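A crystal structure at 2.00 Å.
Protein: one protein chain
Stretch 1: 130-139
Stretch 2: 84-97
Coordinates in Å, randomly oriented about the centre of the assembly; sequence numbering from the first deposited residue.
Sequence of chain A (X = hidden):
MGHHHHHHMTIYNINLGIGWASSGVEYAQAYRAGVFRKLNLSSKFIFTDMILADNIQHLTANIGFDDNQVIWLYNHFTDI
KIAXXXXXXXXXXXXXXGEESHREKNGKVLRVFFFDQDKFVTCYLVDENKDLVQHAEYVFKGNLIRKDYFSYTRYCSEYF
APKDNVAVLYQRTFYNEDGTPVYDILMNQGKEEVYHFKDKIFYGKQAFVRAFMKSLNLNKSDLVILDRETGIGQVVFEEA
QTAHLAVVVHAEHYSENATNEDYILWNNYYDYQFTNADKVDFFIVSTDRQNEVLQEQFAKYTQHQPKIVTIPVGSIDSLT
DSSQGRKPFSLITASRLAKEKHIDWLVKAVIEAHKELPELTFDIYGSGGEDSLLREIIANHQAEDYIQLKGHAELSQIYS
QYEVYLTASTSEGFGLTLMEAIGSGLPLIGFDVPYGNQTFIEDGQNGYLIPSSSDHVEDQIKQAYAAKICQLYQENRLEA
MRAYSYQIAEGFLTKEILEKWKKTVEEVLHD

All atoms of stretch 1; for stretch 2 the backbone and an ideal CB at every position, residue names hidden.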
# COMPACT_ATOMS: atom_id res chain seq x y z
N LYS A 130 20.22 16.98 -8.31
CA LYS A 130 20.11 17.96 -7.23
C LYS A 130 21.12 17.62 -6.15
O LYS A 130 21.74 16.56 -6.19
CB LYS A 130 18.69 17.96 -6.65
CG LYS A 130 17.63 18.54 -7.56
CD LYS A 130 16.31 18.69 -6.83
CE LYS A 130 15.20 19.09 -7.79
NZ LYS A 130 13.90 19.24 -7.07
N ASP A 131 21.32 18.51 -5.18
CA ASP A 131 22.25 18.24 -4.10
C ASP A 131 21.57 17.93 -2.74
O ASP A 131 22.19 18.05 -1.69
CB ASP A 131 23.30 19.37 -3.97
CG ASP A 131 22.74 20.64 -3.35
OD1 ASP A 131 21.50 20.81 -3.25
OD2 ASP A 131 23.57 21.49 -2.95
N LEU A 132 20.29 17.53 -2.78
CA LEU A 132 19.56 17.12 -1.57
C LEU A 132 19.97 15.70 -1.17
O LEU A 132 20.05 14.81 -2.02
CB LEU A 132 18.04 17.24 -1.78
CG LEU A 132 17.49 18.61 -2.23
CD1 LEU A 132 15.99 18.54 -2.51
CD2 LEU A 132 17.79 19.73 -1.24
N VAL A 133 20.23 15.49 0.13
CA VAL A 133 20.77 14.21 0.61
C VAL A 133 19.83 13.52 1.61
O VAL A 133 19.58 14.05 2.69
CB VAL A 133 22.17 14.37 1.25
CG1 VAL A 133 22.71 13.01 1.68
CG2 VAL A 133 23.13 15.02 0.26
N GLN A 134 19.35 12.34 1.22
CA GLN A 134 18.34 11.59 1.97
C GLN A 134 19.02 10.89 3.15
O GLN A 134 18.51 10.91 4.26
CB GLN A 134 17.62 10.59 1.04
CG GLN A 134 16.54 9.71 1.66
CD GLN A 134 17.10 8.44 2.30
OE1 GLN A 134 18.06 7.85 1.79
NE2 GLN A 134 16.49 8.01 3.41
N HIS A 135 20.17 10.28 2.89
CA HIS A 135 21.00 9.69 3.95
C HIS A 135 22.44 9.60 3.52
O HIS A 135 22.74 9.71 2.34
CB HIS A 135 20.44 8.34 4.43
CG HIS A 135 20.76 7.17 3.54
ND1 HIS A 135 20.01 6.86 2.47
CD2 HIS A 135 21.74 6.18 3.64
CE1 HIS A 135 20.49 5.74 1.89
NE2 HIS A 135 21.54 5.32 2.61
N ALA A 136 23.34 9.42 4.49
CA ALA A 136 24.80 9.42 4.27
C ALA A 136 25.44 8.35 5.11
O ALA A 136 24.97 8.05 6.21
CB ALA A 136 25.40 10.77 4.61
N GLU A 137 26.53 7.78 4.59
CA GLU A 137 27.27 6.70 5.22
C GLU A 137 28.72 7.11 5.48
O GLU A 137 29.40 7.60 4.58
CB GLU A 137 27.21 5.44 4.33
CG GLU A 137 25.77 5.07 3.99
CD GLU A 137 25.61 3.71 3.34
OE1 GLU A 137 26.63 3.13 2.93
OE2 GLU A 137 24.45 3.24 3.23
N TYR A 138 29.18 6.90 6.72
CA TYR A 138 30.57 7.23 7.09
C TYR A 138 31.40 5.99 7.25
O TYR A 138 31.09 5.12 8.06
CB TYR A 138 30.63 8.02 8.39
CG TYR A 138 32.04 8.46 8.79
CD1 TYR A 138 32.62 9.62 8.23
CD2 TYR A 138 32.79 7.75 9.74
CE1 TYR A 138 33.90 10.04 8.61
CE2 TYR A 138 34.07 8.15 10.12
CZ TYR A 138 34.61 9.29 9.56
OH TYR A 138 35.87 9.70 9.94
N VAL A 139 32.49 5.94 6.50
CA VAL A 139 33.32 4.74 6.42
C VAL A 139 34.74 5.08 6.85
O VAL A 139 35.31 6.09 6.42
CB VAL A 139 33.29 4.14 4.99
CG1 VAL A 139 34.10 2.86 4.92
CG2 VAL A 139 31.86 3.87 4.53
N UNK A 84 9.71 16.95 3.89
CA UNK A 84 10.60 16.55 2.80
C UNK A 84 12.07 16.72 3.17
O UNK A 84 12.39 17.53 4.05
CB UNK A 84 10.29 17.36 1.54
N UNK A 85 12.95 15.97 2.51
CA UNK A 85 14.40 16.14 2.66
C UNK A 85 14.80 17.47 2.01
O UNK A 85 14.47 17.72 0.85
CB UNK A 85 15.16 14.97 2.03
N UNK A 86 15.48 18.32 2.78
CA UNK A 86 16.00 19.58 2.25
C UNK A 86 17.46 19.81 2.62
O UNK A 86 18.05 20.81 2.21
CB UNK A 86 15.15 20.75 2.76
N UNK A 87 18.04 18.88 3.37
CA UNK A 87 19.46 18.90 3.70
C UNK A 87 20.33 18.71 2.44
O UNK A 87 20.07 17.82 1.63
CB UNK A 87 19.77 17.81 4.73
N UNK A 88 21.37 19.54 2.30
CA UNK A 88 22.28 19.48 1.14
C UNK A 88 23.55 18.69 1.44
O UNK A 88 23.82 18.38 2.59
CB UNK A 88 22.66 20.89 0.69
N UNK A 89 24.34 18.40 0.40
CA UNK A 89 25.65 17.79 0.57
C UNK A 89 26.54 18.55 1.56
O UNK A 89 27.23 17.94 2.39
CB UNK A 89 26.35 17.70 -0.79
N UNK A 90 26.52 19.87 1.48
CA UNK A 90 27.34 20.71 2.35
C UNK A 90 26.88 20.61 3.78
O UNK A 90 27.71 20.52 4.70
CB UNK A 90 27.30 22.17 1.89
N UNK A 91 25.57 20.63 3.97
CA UNK A 91 24.98 20.42 5.29
C UNK A 91 25.40 19.08 5.86
O UNK A 91 25.69 18.97 7.05
CB UNK A 91 23.45 20.51 5.22
N UNK A 92 25.44 18.06 4.99
CA UNK A 92 25.82 16.70 5.39
C UNK A 92 27.28 16.61 5.81
O UNK A 92 27.60 16.03 6.86
CB UNK A 92 25.56 15.72 4.24
N UNK A 93 28.16 17.20 5.01
CA UNK A 93 29.60 17.12 5.28
C UNK A 93 30.00 17.85 6.57
O UNK A 93 31.07 17.58 7.13
CB UNK A 93 30.38 17.70 4.10
N UNK A 94 29.14 18.76 7.04
CA UNK A 94 29.35 19.47 8.31
C UNK A 94 29.28 18.52 9.52
O UNK A 94 29.85 18.80 10.57
CB UNK A 94 28.31 20.58 8.46
N UNK A 95 28.55 17.41 9.37
CA UNK A 95 28.48 16.41 10.44
C UNK A 95 29.78 15.60 10.54
O UNK A 95 30.10 15.03 11.59
CB UNK A 95 27.30 15.47 10.20
N UNK A 96 30.54 15.55 9.45
CA UNK A 96 31.78 14.79 9.42
C UNK A 96 32.96 15.77 9.37
O UNK A 96 32.78 16.95 9.08
CB UNK A 96 31.81 13.83 8.23
N UNK A 97 34.15 15.29 9.70
CA UNK A 97 35.34 16.16 9.66
C UNK A 97 35.60 16.75 8.29
O UNK A 97 35.17 16.18 7.28
CB UNK A 97 36.58 15.38 10.11

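Position 84 has nothing of the first stretch within 5.5 Å of its ideal CB. Phi of -65° and psi of 156° suit many residues, proline included, and Pro84 occupies it without contact.

At position 85 CA-to-CB points toward the first stretch, with the ideal CB 4.6 Å from both Val133 O and Gln134 CA. That leaves room for a small or branched side chain, and the nearby carbonyl would also tolerate a donor. The residue is Thr85, rotamer m. It turns its methyl to this site, CG2 lying 3.2 Å from Val133 O, while its OG1 is hydrogen-bonded elsewhere in the structure. Val133 O finds no polar partner.

Position 86 points away, and most polar or small residues would serve; it is Ser86, whose carbonyl O lies 3.6 Å from Leu132 CD2.

Position 87 directs its CB sideways, and its ideal CB is 4.3 Å from Val133 O. The backbone does the main work here: Val133 N donates to the carbonyl O of 87 at 2.8 Å with a nearly straight geometry, and Leu132 CA adds a CA-H...O contact to the same oxygen at 3.3 Å. The extended backbone suits a beta-branched residue, though others would fit; the nearest atom of the first stretch is a carbonyl oxygen, so the first stretch offers no apolar pocket here. Val87 is found, in rotamer t.

Position 88 pairs with Leu132 in a single beta bridge, CA to CA 4.5 Å, and immediately precedes the helical turn beginning at 89. Phi of -98° and psi of 170° are typical of an N-cap, so serine, threonine, aspartate or asparagine would suit. Thr88 caps the helix, its OG1 accepting from the backbone N of position 91 at 3.2 Å. Its CG2 meets Asp131 OD1 at 3.6 Å, and its CA makes a CA-H...O contact with Asp131 O at 3.2 Å.

Position 89 opens the helix, its N donating a weak hydrogen bond to Asp131 O at 3.0 Å. Its CB points sideways, 4.3 Å from Val133 CG2, which invites an apolar side chain of modest size. Val89 places CG2 3.6 Å from Val133 CG2.

Position 90 has no direct contact with the first stretch, so a polar residue is plausible. Asp90 and Asp131 share a water, which donates to Asp131 OD2. At 91 CA-to-CB points toward the first stretch but nothing lies within 5.5 Å of its ideal CB; an acceptor such as aspartate or glutamate would suit, since the backbone N of 88 is close. Asp91 OD2 accepts from Thr88 N at 3.0 Å.

Position 92 points toward Val133 and Ala136, a setting for valine, isoleucine or leucine. Val92 fits both: CG2 is 3.6 Å from Val133 CB, and CG1 3.7 Å from Ala136 CB.

Positions 93, 94 and 95 are out of reach and little constrained; they are Leu93, Ala94 and Tyr95.

Position 96 points toward Tyr138, its ideal CB 4.3 Å from CD1, so a large apolar or aromatic group suits. Phe96 CD1 lies 3.4 Å from Tyr138 CD1; the rings are nearly parallel (7°) but slid apart, and barely overlap. Phe96 CE2 also reaches Ala136 CB at 4.3 Å.

Position 97 has room for a CB, but carries Gly97.

Stretch 2 (84-97) PTSVTVDDVLAYFG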
# COMPACT_ATOMS: atom_id res chain seq x y z
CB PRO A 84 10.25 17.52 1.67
CG PRO A 84 8.90 18.07 2.00
CD PRO A 84 8.80 18.04 3.49
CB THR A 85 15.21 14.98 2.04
OG1 THR A 85 14.94 13.76 2.75
CG2 THR A 85 16.72 15.27 2.10
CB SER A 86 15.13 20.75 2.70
OG SER A 86 15.01 20.78 4.10
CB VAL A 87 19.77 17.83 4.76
CG1 VAL A 87 21.26 17.65 4.94
CG2 VAL A 87 19.12 18.21 6.09
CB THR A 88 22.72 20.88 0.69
OG1 THR A 88 23.42 21.52 1.76
CG2 THR A 88 21.53 21.73 0.28
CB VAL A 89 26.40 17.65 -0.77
CG1 VAL A 89 27.78 17.05 -0.57
CG2 VAL A 89 25.61 16.75 -1.72
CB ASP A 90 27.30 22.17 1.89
CG ASP A 90 28.03 22.39 0.59
OD1 ASP A 90 29.13 21.82 0.42
OD2 ASP A 90 27.50 23.12 -0.27
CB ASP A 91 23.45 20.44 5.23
CG ASP A 91 22.90 21.78 4.84
OD1 ASP A 91 23.50 22.81 5.20
OD2 ASP A 91 21.83 21.78 4.20
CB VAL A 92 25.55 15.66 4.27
CG1 VAL A 92 26.28 14.36 4.54
CG2 VAL A 92 24.06 15.40 4.16
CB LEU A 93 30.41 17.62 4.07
CG LEU A 93 30.24 16.87 2.74
CD1 LEU A 93 31.01 17.54 1.60
CD2 LEU A 93 30.60 15.38 2.85
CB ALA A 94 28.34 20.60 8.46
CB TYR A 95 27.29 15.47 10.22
CG TYR A 95 25.93 16.09 10.48
CD1 TYR A 95 25.30 15.97 11.72
CD2 TYR A 95 25.26 16.79 9.47
CE1 TYR A 95 24.05 16.54 11.96
CE2 TYR A 95 24.01 17.37 9.70
CZ TYR A 95 23.41 17.23 10.94
OH TYR A 95 22.16 17.78 11.17
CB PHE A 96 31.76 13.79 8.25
CG PHE A 96 30.47 12.99 8.17
CD1 PHE A 96 30.22 11.93 9.06
CD2 PHE A 96 29.49 13.31 7.23
CE1 PHE A 96 29.04 11.20 8.99
CE2 PHE A 96 28.30 12.58 7.17
CZ PHE A 96 28.07 11.53 8.05
O HOH W 1 25.70 21.20 -1.24
O HOH W 2 35.11 12.26 11.12
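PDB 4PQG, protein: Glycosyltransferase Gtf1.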